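PDB 6QVI: ComZ from Thermus thermophilus, which is a competence-associated pilin that probably acts as a DNA receptor at the pilus tip during natural transformation. Local coordinates for residues Gly411-Asn416 with Gly439-Arg444; Val374-Ile379 with Leu401-Leu406. All coordinates share one frame; numbering follows the deposited sequence.

Contact 1: residues Gly411-Asn416 with Gly439-Arg444; sequences GNLDIN and GDIYQR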
# COMPACT_ATOMS: atom_id res chain seq x y z
N GLY A 411 -0.74 12.96 21.04
CA GLY A 411 -0.46 12.41 19.73
C GLY A 411 0.71 11.45 19.65
O GLY A 411 1.03 10.99 18.54
N ASN A 412 1.36 11.14 20.77
CA ASN A 412 2.52 10.25 20.73
C ASN A 412 2.14 8.86 21.23
O ASN A 412 1.19 8.68 22.00
CB ASN A 412 3.68 10.80 21.55
CG ASN A 412 4.10 12.18 21.08
OD1 ASN A 412 4.80 12.32 20.07
ND2 ASN A 412 3.65 13.20 21.80
N LEU A 413 2.92 7.87 20.80
CA LEU A 413 2.65 6.47 21.05
C LEU A 413 3.95 5.78 21.43
O LEU A 413 5.00 6.02 20.81
CB LEU A 413 2.07 5.79 19.80
CG LEU A 413 1.86 4.27 19.83
CD1 LEU A 413 1.10 3.81 21.11
CD2 LEU A 413 1.26 3.66 18.53
N ASP A 414 3.89 4.92 22.45
CA ASP A 414 5.04 4.15 22.92
C ASP A 414 4.59 2.70 23.06
O ASP A 414 3.60 2.42 23.74
CB ASP A 414 5.58 4.71 24.25
CG ASP A 414 6.53 5.92 24.05
OD1 ASP A 414 6.28 6.75 23.16
OD2 ASP A 414 7.54 6.03 24.79
N ILE A 415 5.31 1.78 22.40
CA ILE A 415 5.03 0.35 22.45
C ILE A 415 6.29 -0.29 23.03
O ILE A 415 7.27 -0.54 22.30
CB ILE A 415 4.69 -0.21 21.07
CG1 ILE A 415 3.52 0.58 20.47
CG2 ILE A 415 4.30 -1.68 21.13
CD1 ILE A 415 2.97 -0.03 19.20
N ASN A 416 6.28 -0.58 24.34
CA ASN A 416 7.52 -0.99 24.98
C ASN A 416 7.62 -2.49 25.19
O ASN A 416 8.73 -3.00 25.40
CB ASN A 416 7.69 -0.30 26.34
CG ASN A 416 7.54 1.21 26.24
OD1 ASN A 416 7.98 1.82 25.26
ND2 ASN A 416 6.98 1.83 27.28
N GLY A 439 2.04 12.42 16.28
CA GLY A 439 3.35 12.81 16.76
C GLY A 439 4.35 11.73 16.44
O GLY A 439 4.47 11.32 15.28
N ASP A 440 5.08 11.27 17.46
CA ASP A 440 6.14 10.28 17.31
C ASP A 440 5.71 8.90 17.78
O ASP A 440 4.80 8.74 18.60
CB ASP A 440 7.37 10.72 18.10
CG ASP A 440 8.00 11.98 17.56
OD1 ASP A 440 7.50 12.54 16.56
OD2 ASP A 440 9.01 12.43 18.16
N ILE A 441 6.42 7.88 17.28
CA ILE A 441 6.25 6.50 17.72
C ILE A 441 7.61 5.96 18.14
O ILE A 441 8.57 6.00 17.37
CB ILE A 441 5.66 5.58 16.65
CG1 ILE A 441 4.21 5.93 16.37
CG2 ILE A 441 5.77 4.10 17.10
CD1 ILE A 441 3.54 4.87 15.66
N TYR A 442 7.66 5.39 19.33
CA TYR A 442 8.85 4.75 19.84
C TYR A 442 8.47 3.32 20.13
O TYR A 442 7.61 3.06 20.98
CB TYR A 442 9.34 5.46 21.11
CG TYR A 442 10.83 5.28 21.39
CD1 TYR A 442 11.41 4.02 21.49
CD2 TYR A 442 11.66 6.40 21.49
CE1 TYR A 442 12.77 3.89 21.72
CE2 TYR A 442 13.01 6.27 21.70
CZ TYR A 442 13.57 5.02 21.82
OH TYR A 442 14.94 4.90 22.04
N GLN A 443 9.15 2.39 19.46
CA GLN A 443 8.98 0.96 19.74
C GLN A 443 10.22 0.43 20.47
O GLN A 443 11.30 0.31 19.88
CB GLN A 443 8.75 0.18 18.44
CG GLN A 443 9.02 -1.30 18.57
CD GLN A 443 8.96 -1.99 17.24
OE1 GLN A 443 8.49 -1.41 16.26
NE2 GLN A 443 9.40 -3.24 17.18
N ARG A 444 10.04 0.05 21.74
CA ARG A 444 11.09 -0.69 22.44
C ARG A 444 10.76 -2.17 22.65
O ARG A 444 11.64 -2.92 23.10
CB ARG A 444 11.42 -0.03 23.80
CG ARG A 444 11.37 1.51 23.84
CD ARG A 444 11.63 2.12 25.24
NE ARG A 444 11.91 3.56 25.16
CZ ARG A 444 11.00 4.53 25.10
NH1 ARG A 444 9.70 4.27 25.12
NH2 ARG A 444 11.42 5.79 25.01
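Arg444 reaches from the end of strand 441-443 to the parallel neighbour 413-415, its side chain extended from CG to NE. CB lies near Asn416 CA; CG and CD run by Asn416 OD1, Arg444 CD at 3.7 Å. NE turns to the carbonyl of Gly481. Arg444 NH1 makes the crossing, donating to Asp414 OD2 in a 2.8 Å salt bridge and to Asn416 OD1 at 3.0 Å. Both oxygens lie in the guanidinium plane, whereas NH1 stands above each acceptor's plane. Arg444 NH2 sits over the centre of the Tyr442 ring, 3.5 Å above its plane. An alanine in place of Arg444 would probably loosen this end of the pair, since Asp414 would lose its salt bridge and Tyr442 the group over its ring. At the other end Asp440 N donates to an Asn412 OD1 lone pair, nearly straight (2.8 Å, 171°). Leu413 N and O bond to Asp440 O and Tyr442 N, Ile415 N and O to Tyr442 O and Arg444 N, which sets Leu413, Asp414 and Ile415 opposite Ile441, Tyr442 and Gln443. Leu413 CD2 meets Ile441 CD1 at 3.9 Å. Such in-register parallel pairing is characteristic of successive coils of a beta-solenoid, the fold of this domain.

Contact 2: residues Val374-Ile379 with Leu401-Leu406; sequences VVLEGI and LAVLKL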
# COMPACT_ATOMS: atom_id res chain seq x y z
N VAL A 374 -10.94 3.75 17.39
CA VAL A 374 -10.88 4.65 18.51
C VAL A 374 -9.82 5.71 18.36
O VAL A 374 -8.72 5.40 18.05
CB VAL A 374 -10.64 3.88 19.82
CG1 VAL A 374 -10.15 2.49 19.55
CG2 VAL A 374 -9.65 4.56 20.71
N VAL A 375 -10.15 6.97 18.59
CA VAL A 375 -9.16 8.02 18.50
C VAL A 375 -9.17 8.93 19.70
O VAL A 375 -10.19 9.44 20.05
CB VAL A 375 -9.29 8.84 17.22
CG1 VAL A 375 -10.60 8.60 16.57
CG2 VAL A 375 -9.13 10.31 17.47
N LEU A 376 -8.00 9.12 20.28
CA LEU A 376 -7.78 9.96 21.44
C LEU A 376 -7.03 11.18 21.05
O LEU A 376 -5.93 11.09 20.65
CB LEU A 376 -6.92 9.21 22.42
CG LEU A 376 -7.31 7.76 22.44
CD1 LEU A 376 -6.45 6.99 23.40
CD2 LEU A 376 -8.75 7.63 22.82
N GLU A 377 -7.62 12.35 21.17
CA GLU A 377 -6.93 13.54 20.80
C GLU A 377 -6.39 14.26 22.00
O GLU A 377 -7.09 14.46 22.94
CB GLU A 377 -7.86 14.47 20.05
CG GLU A 377 -8.59 13.82 18.91
CD GLU A 377 -9.47 14.76 18.13
OE1 GLU A 377 -9.01 15.82 17.68
OE2 GLU A 377 -10.63 14.44 17.94
N GLY A 378 -5.14 14.66 21.95
CA GLY A 378 -4.50 15.38 23.03
C GLY A 378 -4.16 14.45 24.15
O GLY A 378 -4.12 14.82 25.29
N ILE A 379 -3.83 13.24 23.79
CA ILE A 379 -3.56 12.18 24.74
C ILE A 379 -2.40 11.39 24.17
O ILE A 379 -2.34 11.19 22.96
CB ILE A 379 -4.79 11.26 24.93
CG1 ILE A 379 -5.85 11.94 25.82
CG2 ILE A 379 -4.38 9.90 25.49
CD1 ILE A 379 -7.15 11.15 25.89
N LEU A 401 -6.28 2.53 16.22
CA LEU A 401 -6.10 3.37 17.38
C LEU A 401 -5.42 4.63 16.88
O LEU A 401 -4.31 4.56 16.35
CB LEU A 401 -5.20 2.72 18.43
CG LEU A 401 -5.10 3.36 19.82
CD1 LEU A 401 -4.28 2.40 20.69
CD2 LEU A 401 -4.55 4.84 19.88
N ALA A 402 -6.04 5.78 17.11
CA ALA A 402 -5.40 7.03 16.76
C ALA A 402 -5.09 7.80 18.02
O ALA A 402 -5.94 7.93 18.90
CB ALA A 402 -6.28 7.89 15.86
N VAL A 403 -3.87 8.32 18.10
CA VAL A 403 -3.50 9.33 19.07
C VAL A 403 -3.15 10.56 18.26
O VAL A 403 -2.16 10.57 17.51
CB VAL A 403 -2.33 8.89 19.98
CG1 VAL A 403 -2.78 7.90 21.04
CG2 VAL A 403 -1.25 8.24 19.14
N LEU A 404 -3.98 11.59 18.37
CA LEU A 404 -3.83 12.81 17.62
C LEU A 404 -3.43 13.97 18.52
O LEU A 404 -3.70 13.96 19.73
CB LEU A 404 -5.15 13.15 16.91
CG LEU A 404 -5.79 12.03 16.09
CD1 LEU A 404 -6.97 12.62 15.35
CD2 LEU A 404 -4.80 11.36 15.12
N LYS A 405 -2.79 14.97 17.94
CA LYS A 405 -2.47 16.15 18.71
C LYS A 405 -3.69 17.05 18.83
O LYS A 405 -4.53 17.12 17.94
CB LYS A 405 -1.32 16.94 18.09
CG LYS A 405 -0.03 16.18 17.99
CD LYS A 405 1.07 17.12 17.51
CE LYS A 405 2.41 16.43 17.51
NZ LYS A 405 3.48 17.36 17.07
N LEU A 406 -3.79 17.74 19.95
CA LEU A 406 -4.86 18.70 20.17
C LEU A 406 -4.25 19.88 20.91
O LEU A 406 -3.77 19.71 22.03
CB LEU A 406 -6.00 18.07 20.96
CG LEU A 406 -7.27 18.92 21.01
CD1 LEU A 406 -7.58 19.61 19.63
CD2 LEU A 406 -8.47 18.10 21.52
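Four backbone hydrogen bonds join strand 374-377 to segment 401-406 of the parallel strand 398-406, the short axes 20° apart. Ala402 gives its N-H to Val374 O and takes that of Leu376 on its own O; Leu404 does the same with Leu376 O and Gly378 N. The straightest runs from Gly378 N to Leu404 O (2.7 Å, 175°). Gly378, its positive phi (76°) favouring glycine as the chain leaves the strand, has its CA 3.7 Å from Leu406 CB. On one face Val375 CB meets Ala402 CB at 3.4 Å, and Val375 CG2 meets Leu404 CD1 obliquely at 3.8 Å. Next along, Glu377 lies side by side with Leu404, Glu377 CG 4.0 Å from Leu404 CB. Leu376 and Val403 point to the other face.

In the next shell, strand 304-309 pairs with 374-377 through backbone bonds of Val375 and Glu377, Leu336 packs on Leu376 and Ile379, and strand 432-437 brings Ala437 against Val403. These four parallel strands are consistent with successive coils of the beta-solenoid domain. With CG anti to the carbonyl carbon and the chain extended beyond it, the Glu377 carboxylate passes Leu404 to reach Arg305 in a salt bridge through OE2; Gln299 adds a weak hydrogen bond to OE1. Its aliphatic part thus joins the apolar contact while the buried carboxylate meets a positive charge, which would probably keep the acid ionised.

In the fold
Contact 2 closes in the chain before contact 1 opens, and their centres lie about 13 Å apart on the same side of the chain's centre. Strands 398-406 and 409-415 follow one another and pair antiparallel, so the second strand of contact 2 leads directly into the first of contact 1. Gly411 N approaches Ile379 O at 3.1 Å, a probable hydrogen bond between the first segments of the two contacts. Val403 CG2 packs on Gly411 O at 3.6 Å, and Lys405 CE lies 3.8 Å from Gly439 CA. The contacts are therefore adjoining pieces of the beta-solenoid domain, touching through the Gly411 and Gly439 ends of contact 1.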